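Local coordinates for glutamate racemase (Francisella tularensis subsp. tularensis, PDB 3OUT), which belongs to the Asp/Glu/hydantoin racemase family, is built around two parallel beta sheets, and holds D-glutamic acid in a pocket to which both halves contribute, at residues Leu111-Val116 and Asn178-Ile183; Asn32-Tyr37 and Asn231-Phe236; Ile80-Lys85 and Pro120-Ser125. One frame throughout, in Å; residues are numbered along the deposited sequence.

Contact 1 (Leu111-Val116 and Asn178-Ile183)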
ATOM      1  N   LEU B 111      15.496  38.668   2.322  1.00 15.14           N
ATOM      2  CA  LEU B 111      14.669  39.354   3.281  1.00 14.74           C
ATOM      3  C   LEU B 111      15.239  39.192   4.674  1.00 14.29           C
ATOM      4  O   LEU B 111      16.100  38.357   4.880  1.00 14.49           O
ATOM      5  CB  LEU B 111      13.243  38.801   3.205  1.00 14.14           C
ATOM      6  CG  LEU B 111      12.631  38.977   1.817  1.00 14.94           C
ATOM      7  CD1 LEU B 111      11.228  38.354   1.798  1.00 13.59           C
ATOM      8  CD2 LEU B 111      12.570  40.449   1.366  1.00 15.72           C
ATOM      9  N   ASN B 112      14.745  39.978   5.614  1.00 14.42           N
ATOM     10  CA  ASN B 112      15.135  39.902   7.007  1.00 14.57           C
ATOM     11  C   ASN B 112      14.171  39.083   7.870  1.00 13.18           C
ATOM     12  O   ASN B 112      14.587  38.421   8.825  1.00 11.83           O
ATOM     13  CB  ASN B 112      15.176  41.317   7.572  1.00 16.84           C
ATOM     14  CG  ASN B 112      16.022  42.229   6.731  1.00 21.62           C
ATOM     15  OD1 ASN B 112      15.529  43.235   6.190  1.00 30.10           O
ATOM     16  ND2 ASN B 112      17.281  41.876   6.582  1.00 22.57           N
ATOM     17  N   THR B 113      12.882  39.124   7.511  1.00 13.82           N
ATOM     18  CA  THR B 113      11.825  38.506   8.315  1.00 13.86           C
ATOM     19  C   THR B 113      10.795  37.855   7.375  1.00 13.72           C
ATOM     20  O   THR B 113      10.241  38.522   6.508  1.00 14.04           O
ATOM     21  CB  THR B 113      11.149  39.577   9.183  1.00 15.15           C
ATOM     22  OG1 THR B 113      12.161  40.281   9.937  1.00 15.71           O
ATOM     23  CG2 THR B 113      10.198  38.925  10.118  1.00 15.58           C
ATOM     24  N   VAL B 114      10.627  36.525   7.497  1.00 12.60           N
ATOM     25  CA  VAL B 114       9.803  35.737   6.557  1.00 12.73           C
ATOM     26  C   VAL B 114       8.815  34.892   7.354  1.00 11.10           C
ATOM     27  O   VAL B 114       9.168  34.324   8.390  1.00 11.89           O
ATOM     28  CB  VAL B 114      10.710  34.795   5.714  1.00 12.47           C
ATOM     29  CG1 VAL B 114       9.863  33.915   4.717  1.00 15.05           C
ATOM     30  CG2 VAL B 114      11.693  35.625   4.915  1.00 14.96           C
ATOM     31  N   GLY B 115       7.568  34.837   6.888  1.00 11.28           N
ATOM     32  CA  GLY B 115       6.595  33.902   7.388  1.00 10.82           C
ATOM     33  C   GLY B 115       6.416  32.739   6.432  1.00  9.99           C
ATOM     34  O   GLY B 115       6.573  32.878   5.233  1.00 10.00           O
ATOM     35  N   VAL B 116       6.064  31.593   6.998  1.00 10.29           N
ATOM     36  CA  VAL B 116       5.747  30.364   6.226  1.00 10.36           C
ATOM     37  C   VAL B 116       4.478  29.718   6.768  1.00  9.72           C
ATOM     38  O   VAL B 116       4.333  29.507   7.972  1.00  9.62           O
ATOM     39  CB  VAL B 116       6.882  29.343   6.338  1.00 11.48           C
ATOM     40  CG1 VAL B 116       6.626  28.120   5.431  1.00 10.13           C
ATOM     41  CG2 VAL B 116       8.189  29.985   5.895  1.00 13.19           C
ATOM     42  N   ASN B 178       5.774  41.339  12.084  1.00 22.07           N
ATOM     43  CA  ASN B 178       6.390  42.216  11.107  1.00 22.04           C
ATOM     44  C   ASN B 178       7.085  41.436   9.973  1.00 19.96           C
ATOM     45  O   ASN B 178       8.216  41.747   9.560  1.00 18.77           O
ATOM     46  CB  ASN B 178       7.385  43.170  11.798  1.00 22.88           C
ATOM     47  CG  ASN B 178       6.756  43.958  12.928  1.00 27.69           C
ATOM     48  OD1 ASN B 178       5.748  44.646  12.730  1.00 34.85           O
ATOM     49  ND2 ASN B 178       7.345  43.863  14.131  1.00 32.28           N
ATOM     50  N   ILE B 179       6.405  40.421   9.444  1.00 17.40           N
ATOM     51  CA  ILE B 179       6.973  39.695   8.300  1.00 15.67           C
ATOM     52  C   ILE B 179       6.972  40.546   7.018  1.00 14.72           C
ATOM     53  O   ILE B 179       6.052  41.355   6.764  1.00 15.20           O
ATOM     54  CB  ILE B 179       6.291  38.286   8.079  1.00 14.72           C
ATOM     55  CG1 ILE B 179       4.931  38.405   7.403  1.00 15.39           C
ATOM     56  CG2 ILE B 179       6.207  37.515   9.397  1.00 15.37           C
ATOM     57  CD1 ILE B 179       4.218  36.978   7.178  1.00 13.96           C
ATOM     58  N   GLN B 180       7.991  40.345   6.181  1.00 14.55           N
ATOM     59  CA  GLN B 180       8.110  41.012   4.884  1.00 14.37           C
ATOM     60  C   GLN B 180       7.458  40.269   3.731  1.00 13.20           C
ATOM     61  O   GLN B 180       7.169  40.847   2.681  1.00 13.28           O
ATOM     62  CB  GLN B 180       9.572  41.273   4.589  1.00 14.31           C
ATOM     63  CG  GLN B 180      10.204  42.284   5.554  1.00 16.18           C
ATOM     64  CD  GLN B 180      11.699  42.357   5.416  1.00 21.38           C
ATOM     65  OE1 GLN B 180      12.407  41.365   5.615  1.00 17.39           O
ATOM     66  NE2 GLN B 180      12.200  43.546   5.067  1.00 22.70           N
ATOM     67  N   ALA B 181       7.268  38.960   3.915  1.00 12.37           N
ATOM     68  CA  ALA B 181       6.613  38.131   2.908  1.00 11.16           C
ATOM     69  C   ALA B 181       6.126  36.870   3.612  1.00 10.27           C
ATOM     70  O   ALA B 181       6.631  36.487   4.691  1.00 11.70           O
ATOM     71  CB  ALA B 181       7.577  37.728   1.790  1.00 11.42           C
ATOM     72  N   LEU B 182       5.126  36.260   3.019  1.00 11.25           N
ATOM     73  CA  LEU B 182       4.539  35.017   3.519  1.00 10.18           C
ATOM     74  C   LEU B 182       4.676  33.972   2.411  1.00  9.43           C
ATOM     75  O   LEU B 182       4.098  34.127   1.318  1.00 10.64           O
ATOM     76  CB  LEU B 182       3.054  35.203   3.852  1.00 10.73           C
ATOM     77  CG  LEU B 182       2.386  33.940   4.435  1.00 12.23           C
ATOM     78  CD1 LEU B 182       2.893  33.516   5.834  1.00 12.43           C
ATOM     79  CD2 LEU B 182       0.864  34.079   4.491  1.00 12.91           C
ATOM     80  N   ILE B 183       5.398  32.889   2.706  1.00  9.59           N
ATOM     81  CA  ILE B 183       5.508  31.766   1.773  1.00  9.85           C
ATOM     82  C   ILE B 183       4.253  30.920   1.845  1.00  9.28           C
ATOM     83  O   ILE B 183       3.882  30.388   2.919  1.00  9.30           O
ATOM     84  CB  ILE B 183       6.749  30.890   2.032  1.00 10.44           C
ATOM     85  CG1 ILE B 183       8.026  31.723   1.842  1.00 13.07           C
ATOM     86  CG2 ILE B 183       6.806  29.692   1.055  1.00  9.57           C
ATOM     87  CD1 ILE B 183       9.296  30.983   2.161  1.00 14.30           C
TER
HETATM   88  O   HOH W   1      14.849  43.287   3.051  1.00 37.10           O

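Contact 2 (Asn32-Tyr37 and Asn231-Phe236)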
ATOM      1  N   ASN B  32       6.722  21.972 -25.785  1.00 12.83           N
ATOM      2  CA  ASN B  32       7.058  20.803 -26.615  1.00 14.97           C
ATOM      3  C   ASN B  32       7.453  19.600 -25.792  1.00 13.26           C
ATOM      4  O   ASN B  32       7.753  18.592 -26.378  1.00 14.96           O
ATOM      5  CB  ASN B  32       8.228  21.064 -27.569  1.00 16.31           C
ATOM      6  CG  ASN B  32       8.018  22.233 -28.505  1.00 23.93           C
ATOM      7  OD1 ASN B  32       6.930  22.471 -29.023  1.00 30.16           O
ATOM      8  ND2 ASN B  32       9.113  22.965 -28.755  1.00 28.99           N
ATOM      9  N   GLU B  33       7.503  19.714 -24.471  1.00 11.28           N
ATOM     10  CA  GLU B  33       7.941  18.590 -23.606  1.00 11.34           C
ATOM     11  C   GLU B  33       6.819  17.617 -23.253  1.00 10.99           C
ATOM     12  O   GLU B  33       5.686  18.031 -22.987  1.00 11.49           O
ATOM     13  CB  GLU B  33       8.530  19.114 -22.322  1.00 10.99           C
ATOM     14  CG  GLU B  33       9.766  19.979 -22.483  1.00 11.83           C
ATOM     15  CD  GLU B  33      10.971  19.210 -23.038  1.00 15.73           C
ATOM     16  OE1 GLU B  33      11.102  18.015 -22.698  1.00 13.49           O
ATOM     17  OE2 GLU B  33      11.800  19.813 -23.760  1.00 17.26           O
ATOM     18  N   ASP B  34       7.138  16.320 -23.253  1.00  9.30           N
ATOM     19  CA  ASP B  34       6.235  15.312 -22.697  1.00 10.12           C
ATOM     20  C   ASP B  34       6.309  15.388 -21.169  1.00  8.43           C
ATOM     21  O   ASP B  34       7.370  15.655 -20.584  1.00  8.11           O
ATOM     22  CB  ASP B  34       6.685  13.935 -23.134  1.00 10.00           C
ATOM     23  CG  ASP B  34       6.547  13.701 -24.637  1.00 14.27           C
ATOM     24  OD1 ASP B  34       5.717  14.350 -25.329  1.00 14.48           O
ATOM     25  OD2 ASP B  34       7.279  12.815 -25.118  1.00 21.10           O
ATOM     26  N   ILE B  35       5.174  15.175 -20.503  1.00  8.30           N
ATOM     27  CA  ILE B  35       5.095  15.236 -19.039  1.00  8.56           C
ATOM     28  C   ILE B  35       4.329  14.015 -18.537  1.00  8.20           C
ATOM     29  O   ILE B  35       3.256  13.670 -19.059  1.00  9.96           O
ATOM     30  CB  ILE B  35       4.368  16.536 -18.534  1.00  8.11           C
ATOM     31  CG1 ILE B  35       4.995  17.810 -19.153  1.00 10.91           C
ATOM     32  CG2 ILE B  35       4.359  16.574 -16.986  1.00  9.18           C
ATOM     33  CD1 ILE B  35       4.317  19.104 -18.726  1.00 11.49           C
ATOM     34  N   ILE B  36       4.867  13.400 -17.483  1.00  8.48           N
ATOM     35  CA  ILE B  36       4.181  12.376 -16.724  1.00  8.30           C
ATOM     36  C   ILE B  36       3.914  12.989 -15.346  1.00  7.18           C
ATOM     37  O   ILE B  36       4.854  13.330 -14.640  1.00  8.33           O
ATOM     38  CB  ILE B  36       5.041  11.112 -16.528  1.00  8.26           C
ATOM     39  CG1 ILE B  36       5.286  10.406 -17.856  1.00 10.30           C
ATOM     40  CG2 ILE B  36       4.376  10.184 -15.489  1.00 11.54           C
ATOM     41  CD1 ILE B  36       6.250   9.160 -17.750  1.00 14.04           C
ATOM     42  N   TYR B  37       2.646  13.167 -15.009  1.00  7.52           N
ATOM     43  CA  TYR B  37       2.233  13.564 -13.684  1.00  6.73           C
ATOM     44  C   TYR B  37       1.915  12.284 -12.865  1.00  6.72           C
ATOM     45  O   TYR B  37       1.203  11.384 -13.364  1.00  7.59           O
ATOM     46  CB  TYR B  37       0.976  14.425 -13.757  1.00  7.51           C
ATOM     47  CG  TYR B  37       0.331  14.658 -12.400  1.00  5.69           C
ATOM     48  CD1 TYR B  37       0.746  15.697 -11.577  1.00  6.88           C
ATOM     49  CD2 TYR B  37      -0.716  13.854 -11.949  1.00  6.58           C
ATOM     50  CE1 TYR B  37       0.203  15.893 -10.317  1.00  7.62           C
ATOM     51  CE2 TYR B  37      -1.267  14.046 -10.680  1.00  6.18           C
ATOM     52  CZ  TYR B  37      -0.837  15.056  -9.880  1.00  6.94           C
ATOM     53  OH  TYR B  37      -1.388  15.254  -8.611  1.00  8.58           O
ATOM     54  N   ASN B 231       2.757  15.702 -31.331  1.00 21.45           N
ATOM     55  CA  ASN B 231       2.032  16.297 -30.231  1.00 20.99           C
ATOM     56  C   ASN B 231       2.662  15.838 -28.914  1.00 20.00           C
ATOM     57  O   ASN B 231       2.944  14.656 -28.774  1.00 19.81           O
ATOM     58  CB  ASN B 231       0.578  15.823 -30.248  1.00 21.72           C
ATOM     59  CG  ASN B 231      -0.256  16.523 -31.299  1.00 23.16           C
ATOM     60  OD1 ASN B 231       0.267  17.120 -32.240  1.00 20.09           O
ATOM     61  ND2 ASN B 231      -1.562  16.511 -31.095  1.00 29.42           N
ATOM     62  N   PRO B 232       2.856  16.762 -27.958  1.00 18.43           N
ATOM     63  CA  PRO B 232       3.365  16.322 -26.666  1.00 18.69           C
ATOM     64  C   PRO B 232       2.373  15.427 -25.975  1.00 18.57           C
ATOM     65  O   PRO B 232       1.155  15.584 -26.137  1.00 19.14           O
ATOM     66  CB  PRO B 232       3.552  17.614 -25.885  1.00 18.65           C
ATOM     67  CG  PRO B 232       3.614  18.670 -26.901  1.00 21.08           C
ATOM     68  CD  PRO B 232       2.792  18.217 -28.047  1.00 17.96           C
ATOM     69  N   GLU B 233       2.921  14.491 -25.225  1.00 17.61           N
ATOM     70  CA  GLU B 233       2.158  13.530 -24.510  1.00 17.96           C
ATOM     71  C   GLU B 233       2.117  13.967 -23.051  1.00 15.76           C
ATOM     72  O   GLU B 233       3.166  14.077 -22.412  1.00 14.85           O
ATOM     73  CB  GLU B 233       2.803  12.146 -24.621  1.00 18.86           C
ATOM     74  CG  GLU B 233       2.576  11.442 -25.995  1.00 25.81           C
ATOM     75  CD  GLU B 233       1.088  11.395 -26.407  1.00 32.13           C
ATOM     76  OE1 GLU B 233       0.299  10.712 -25.707  1.00 37.19           O
ATOM     77  OE2 GLU B 233       0.713  12.061 -27.427  1.00 39.07           O
ATOM     78  N   TYR B 234       0.904  14.187 -22.570  1.00 14.92           N
ATOM     79  CA  TYR B 234       0.661  14.475 -21.151  1.00 13.67           C
ATOM     80  C   TYR B 234      -0.081  13.317 -20.507  1.00 12.98           C
ATOM     81  O   TYR B 234      -1.270  13.081 -20.826  1.00 14.02           O
ATOM     82  CB  TYR B 234      -0.141  15.735 -20.996  1.00 13.26           C
ATOM     83  CG  TYR B 234       0.476  16.932 -21.701  1.00 14.03           C
ATOM     84  CD1 TYR B 234       1.685  17.448 -21.285  1.00 13.46           C
ATOM     85  CD2 TYR B 234      -0.129  17.486 -22.809  1.00 14.71           C
ATOM     86  CE1 TYR B 234       2.278  18.529 -21.936  1.00 15.76           C
ATOM     87  CE2 TYR B 234       0.443  18.563 -23.464  1.00 15.08           C
ATOM     88  CZ  TYR B 234       1.633  19.100 -23.007  1.00 14.37           C
ATOM     89  OH  TYR B 234       2.221  20.167 -23.697  1.00 14.39           O
ATOM     90  N   ARG B 235       0.580  12.610 -19.578  1.00 10.89           N
ATOM     91  CA  ARG B 235      -0.010  11.383 -18.982  1.00  9.87           C
ATOM     92  C   ARG B 235      -0.208  11.660 -17.508  1.00  8.99           C
ATOM     93  O   ARG B 235       0.688  12.179 -16.872  1.00  8.43           O
ATOM     94  CB  ARG B 235       0.894  10.165 -19.150  1.00 10.26           C
ATOM     95  CG  ARG B 235       0.941   9.602 -20.551  1.00 11.74           C
ATOM     96  CD  ARG B 235       1.781   8.344 -20.652  1.00 13.99           C
ATOM     97  NE  ARG B 235       3.221   8.636 -20.811  1.00 18.74           N
ATOM     98  CZ  ARG B 235       4.249   7.808 -20.552  1.00 21.68           C
ATOM     99  NH1 ARG B 235       4.057   6.584 -20.077  1.00 21.39           N
ATOM    100  NH2 ARG B 235       5.510   8.214 -20.803  1.00 22.76           N
ATOM    101  N   PHE B 236      -1.385  11.336 -16.996  1.00  7.21           N
ATOM    102  CA  PHE B 236      -1.724  11.576 -15.598  1.00  6.96           C
ATOM    103  C   PHE B 236      -1.911  10.202 -15.004  1.00  8.01           C
ATOM    104  O   PHE B 236      -2.913   9.526 -15.289  1.00  9.03           O
ATOM    105  CB  PHE B 236      -2.964  12.450 -15.442  1.00  5.81           C
ATOM    106  CG  PHE B 236      -2.784  13.833 -16.088  1.00  6.12           C
ATOM    107  CD1 PHE B 236      -3.031  14.012 -17.432  1.00  9.63           C
ATOM    108  CD2 PHE B 236      -2.308  14.907 -15.345  1.00  7.72           C
ATOM    109  CE1 PHE B 236      -2.802  15.244 -18.025  1.00  7.94           C
ATOM    110  CE2 PHE B 236      -2.116  16.138 -15.944  1.00  9.04           C
ATOM    111  CZ  PHE B 236      -2.362  16.306 -17.242  1.00  8.28           C
TER
HETATM  112  O   HOH W   2       4.530  20.474 -22.475  1.00 10.66           O
HETATM  113  O   HOH W   3       5.261  13.268 -28.036  1.00 33.13           O

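Contact 3 (Ile80-Lys85 and Pro120-Ser125)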
ATOM      1  N   ILE B  80       6.309  16.360   0.493  1.00  6.80           N
ATOM      2  CA  ILE B  80       7.351  15.422   0.016  1.00  6.67           C
ATOM      3  C   ILE B  80       8.721  16.110  -0.046  1.00  7.39           C
ATOM      4  O   ILE B  80       9.719  15.544   0.393  1.00  7.47           O
ATOM      5  CB  ILE B  80       6.978  14.822  -1.361  1.00  6.84           C
ATOM      6  CG1 ILE B  80       5.678  14.018  -1.250  1.00  8.37           C
ATOM      7  CG2 ILE B  80       8.119  13.902  -1.898  1.00  8.72           C
ATOM      8  CD1 ILE B  80       5.089  13.548  -2.623  1.00  9.26           C
ATOM      9  N   SER B  81       8.763  17.336  -0.552  1.00  6.62           N
ATOM     10  CA  SER B  81      10.061  18.062  -0.590  1.00  7.53           C
ATOM     11  C   SER B  81      10.690  18.250   0.789  1.00  8.26           C
ATOM     12  O   SER B  81      11.906  18.186   0.953  1.00  8.59           O
ATOM     13  CB  SER B  81       9.862  19.439  -1.205  1.00  7.48           C
ATOM     14  OG  SER B  81       9.442  19.364  -2.593  1.00  7.89           O
ATOM     15  N   ALA B  82       9.868  18.558   1.770  1.00  8.36           N
ATOM     16  CA  ALA B  82      10.319  18.790   3.126  1.00  8.86           C
ATOM     17  C   ALA B  82      10.945  17.562   3.788  1.00  9.45           C
ATOM     18  O   ALA B  82      11.897  17.653   4.591  1.00  9.51           O
ATOM     19  CB  ALA B  82       9.130  19.228   3.988  1.00  8.36           C
ATOM     20  N   ILE B  83      10.351  16.406   3.498  1.00  8.47           N
ATOM     21  CA  ILE B  83      10.586  15.193   4.278  1.00  8.44           C
ATOM     22  C   ILE B  83      11.319  14.097   3.534  1.00  8.71           C
ATOM     23  O   ILE B  83      12.041  13.325   4.177  1.00 10.86           O
ATOM     24  CB  ILE B  83       9.242  14.681   4.885  1.00  8.32           C
ATOM     25  CG1 ILE B  83       8.811  15.658   5.980  1.00  6.81           C
ATOM     26  CG2 ILE B  83       9.309  13.218   5.364  1.00  9.01           C
ATOM     27  CD1 ILE B  83       7.294  15.663   6.310  1.00  9.52           C
ATOM     28  N   ALA B  84      11.165  14.040   2.207  1.00  9.18           N
ATOM     29  CA  ALA B  84      11.657  12.926   1.392  1.00  8.14           C
ATOM     30  C   ALA B  84      12.507  13.302   0.222  1.00  8.52           C
ATOM     31  O   ALA B  84      12.807  12.442  -0.618  1.00  9.08           O
ATOM     32  CB  ALA B  84      10.442  12.034   0.921  1.00  9.11           C
ATOM     33  N   LYS B  85      12.999  14.553   0.157  1.00  9.07           N
ATOM     34  CA  LYS B  85      13.804  14.955  -0.984  1.00 10.63           C
ATOM     35  C   LYS B  85      15.008  14.056  -1.146  1.00 10.07           C
ATOM     36  O   LYS B  85      15.328  13.659  -2.256  1.00 10.44           O
ATOM     37  CB  LYS B  85      14.262  16.414  -0.847  1.00 10.81           C
ATOM     38  CG  LYS B  85      14.987  16.983  -2.064  1.00 16.27           C
ATOM     39  CD  LYS B  85      15.319  18.462  -1.857  1.00 21.10           C
ATOM     40  CE  LYS B  85      16.324  18.725  -0.751  1.00 22.50           C
ATOM     41  NZ  LYS B  85      16.877  20.134  -0.853  1.00 23.47           N
ATOM     42  N   PRO B 120       0.793  20.556   8.385  1.00  8.28           N
ATOM     43  CA  PRO B 120       1.437  20.163   9.650  1.00  8.62           C
ATOM     44  C   PRO B 120       2.737  19.393   9.458  1.00  8.33           C
ATOM     45  O   PRO B 120       3.733  19.694  10.139  1.00  8.83           O
ATOM     46  CB  PRO B 120       0.320  19.339  10.344  1.00  8.98           C
ATOM     47  CG  PRO B 120      -0.905  19.930   9.844  1.00  8.57           C
ATOM     48  CD  PRO B 120      -0.635  20.195   8.382  1.00  9.21           C
ATOM     49  N   ALA B 121       2.772  18.412   8.543  1.00  8.10           N
ATOM     50  CA  ALA B 121       4.014  17.667   8.282  1.00  7.48           C
ATOM     51  C   ALA B 121       5.149  18.582   7.842  1.00  7.17           C
ATOM     52  O   ALA B 121       6.260  18.468   8.338  1.00  8.20           O
ATOM     53  CB  ALA B 121       3.808  16.535   7.281  1.00  7.59           C
ATOM     54  N   THR B 122       4.862  19.518   6.939  1.00  6.67           N
ATOM     55  CA  THR B 122       5.901  20.390   6.450  1.00  6.87           C
ATOM     56  C   THR B 122       6.435  21.252   7.569  1.00  6.90           C
ATOM     57  O   THR B 122       7.640  21.438   7.677  1.00  8.39           O
ATOM     58  CB  THR B 122       5.384  21.234   5.256  1.00  6.84           C
ATOM     59  OG1 THR B 122       5.052  20.351   4.178  1.00  7.49           O
ATOM     60  CG2 THR B 122       6.392  22.336   4.789  1.00  7.92           C
ATOM     61  N   ILE B 123       5.546  21.883   8.334  1.00  8.34           N
ATOM     62  CA  ILE B 123       5.998  22.836   9.352  1.00  8.89           C
ATOM     63  C   ILE B 123       6.731  22.056  10.463  1.00  9.06           C
ATOM     64  O   ILE B 123       7.828  22.444  10.881  1.00  9.73           O
ATOM     65  CB  ILE B 123       4.836  23.648   9.948  1.00  8.72           C
ATOM     66  CG1 ILE B 123       4.183  24.539   8.898  1.00  9.40           C
ATOM     67  CG2 ILE B 123       5.343  24.475  11.165  1.00  9.54           C
ATOM     68  CD1 ILE B 123       5.100  25.575   8.259  1.00 10.36           C
ATOM     69  N   ASN B 124       6.170  20.915  10.894  1.00  9.49           N
ATOM     70  CA  ASN B 124       6.797  20.113  11.942  1.00 10.61           C
ATOM     71  C   ASN B 124       8.143  19.537  11.517  1.00 10.34           C
ATOM     72  O   ASN B 124       9.006  19.324  12.351  1.00 11.24           O
ATOM     73  CB  ASN B 124       5.895  18.967  12.411  1.00 12.37           C
ATOM     74  CG  ASN B 124       4.668  19.449  13.126  1.00 14.86           C
ATOM     75  OD1 ASN B 124       4.624  20.555  13.639  1.00 21.60           O
ATOM     76  ND2 ASN B 124       3.637  18.613  13.131  1.00 25.39           N
ATOM     77  N   SER B 125       8.364  19.353  10.215  1.00  9.54           N
ATOM     78  CA  SER B 125       9.644  18.890   9.719  1.00  9.28           C
ATOM     79  C   SER B 125      10.733  19.954   9.856  1.00  9.96           C
ATOM     80  O   SER B 125      11.922  19.634   9.810  1.00  9.61           O
ATOM     81  CB  SER B 125       9.562  18.492   8.262  1.00  9.36           C
ATOM     82  OG  SER B 125       9.639  19.624   7.432  1.00  8.84           O
TER

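Contact 1 (Leu111-Val116 and Asn178-Ile183)
Gln180 reaches across to Asn112 and Thr113 where two adjacent strands, 113-116 and 181-183, enter the parallel four-stranded sheet of one alpha/beta half of the racemase. Its side-chain oxygen is gripped by two backbone N-H groups: Asn112 N lies 2.7 Å from Gln180 OE1 and in the plane of that carbonyl, while Thr113 N, at 3.0 Å from the same OE1, is tilted 26° out of it. An extended chi2 (170°) carries CD out toward these donors. A water also links Asn112 OD1 to Gln180 NE2, weakly at the amide nitrogen.

The backbone bonds start with Gln180 N to Thr113 O (2.9 Å), so Gln180 is held by main chain and side chain together. One residue past that bond, Ala181 N is buried with no partner. Regular pairing resumes at Gly115, through both its polar atoms: Gly115 N meets Ala181 O at 2.9 Å, and Ile183 N meets Gly115 O at 2.8 Å. Both bonds are nearly straight. On its far side strand 113-118 pairs with strand 140-145, where Thr113 OG1 bonds Glu140.

Apolar contacts occupy both faces. On one, Ile183 CD1 touches Val114 CG1 (3.9 Å) and Val116 CG2, and Leu111 CD1 meets Ala181 CB at 3.7 Å. On the other, Ile179 and Leu182 close over side-chain-less Gly115, with Leu182 CD1 3.7 Å from Gly115 C.

Contact 2 (Asn32-Tyr37 and Asn231-Phe236)
Asp34 OD1 accepts the backbone N-H of Glu233 at 2.8 Å, ahead of the point where strands 35-37 and 234-236 pair as neighbours in the six-stranded parallel sheet of the other alpha/beta half. The bond is close to straight at hydrogen (170°), yet Glu233 N stands above the carboxylate plane, 42° out of it. From there the ladder alternates in parallel fashion: Ile35 N bonds Glu233 O, Arg235 N meets Ile35 O at 2.9 Å, and Tyr37 N meets Arg235 O at 2.9 Å. The strand axes diverge by only 11°, in keeping with this even register.

A water extends the polar network, donating to Glu33 O (2.8 Å) and accepting from Tyr234 OH (2.6 Å). Tyr37 OH instead bonds Asp14 and the backbone N of Ile17.

Packing differs on the two faces. Arg235 and Ile36 run side by side and point the same way; the isoleucine end lies over one face of the guanidinium, with Ile36 CD1 3.3 Å from Arg235 NH2. The arginine's NH1 bonds Tyr237 OH, and its side chain also packs on Leu243 of a neighbouring subunit. On the opposite face, covered by helix 20-29 through Leu20, Leu26 and Met27, Ile35 CD1 comes to the edge of the Tyr234 ring, 3.8 Å from Tyr234 CE1. Further along, the Tyr37 and Phe236 side chains cross at about a right angle, and Tyr37 CB rests 3.7 Å from Phe236 CD2.

Contact 3 (Ile80-Lys85 and Pro120-Ser125)
Ile83 lays its CD1 over Ala121, 3.7 Å from Ala121 CB and 3.6 Å from Ala121 O, while its CG1 passes 3.7 Å from Ser125 CB. The CG1-CD1 branch thus touches two residues one turn apart on helix 120-125. Beside it Ala82 points its CB at the other helix, 3.5 Å from Ser125 OG, and more loosely toward Thr122 CG2 (4.2 Å). The segment axes approach to 8.9 Å and cross at 58°, and the small side chains of Ala82, Ala121 and Ser125 fit this spacing.

The serine hydroxyl is occupied within its own chain region. With chi1 at 81°, OG sits between the backbone N and the carbonyl carbon, from where it donates to Thr122 O at 2.7 Å; it is also hydrogen-bonded to Ala127 N. What it offers Ala82 is therefore van der Waals contact.

Thr122 OG1 bonds Thr119 and Thr79, both lining the D-glutamic acid pocket. Ile54 of helix 51-67 touches Ile83 and Ala121 alike, and Ile101 of helix 100-106 packs on Ala82. The contact thereby joins helix 78-92, which follows strand 72-75 of the six-stranded sheet, to helix 120-125, which follows strand 113-118 of the four-stranded one.

In the fold
Contacts 1 and 2 are strand pairings in the two separate sheets, with centres 36 Å apart on opposite sides of the chain's centre; contact 3 is a helix-helix meeting that links the two halves. It touches contact 1, where Val116 O lies 4.0 Å from Ile123 CD1, but its nearest atoms stay about 9 Å from contact 2. Their distances from bound D-glutamic acid differ: the side chain of Thr122 comes to about 4 Å, that of Tyr37 to about 7 Å and that of Ile183 to about 10 Å. The assembly adds a further link, since Asn124 of contact 3 packs on Arg235 of a neighbouring subunit, a residue of contact 2.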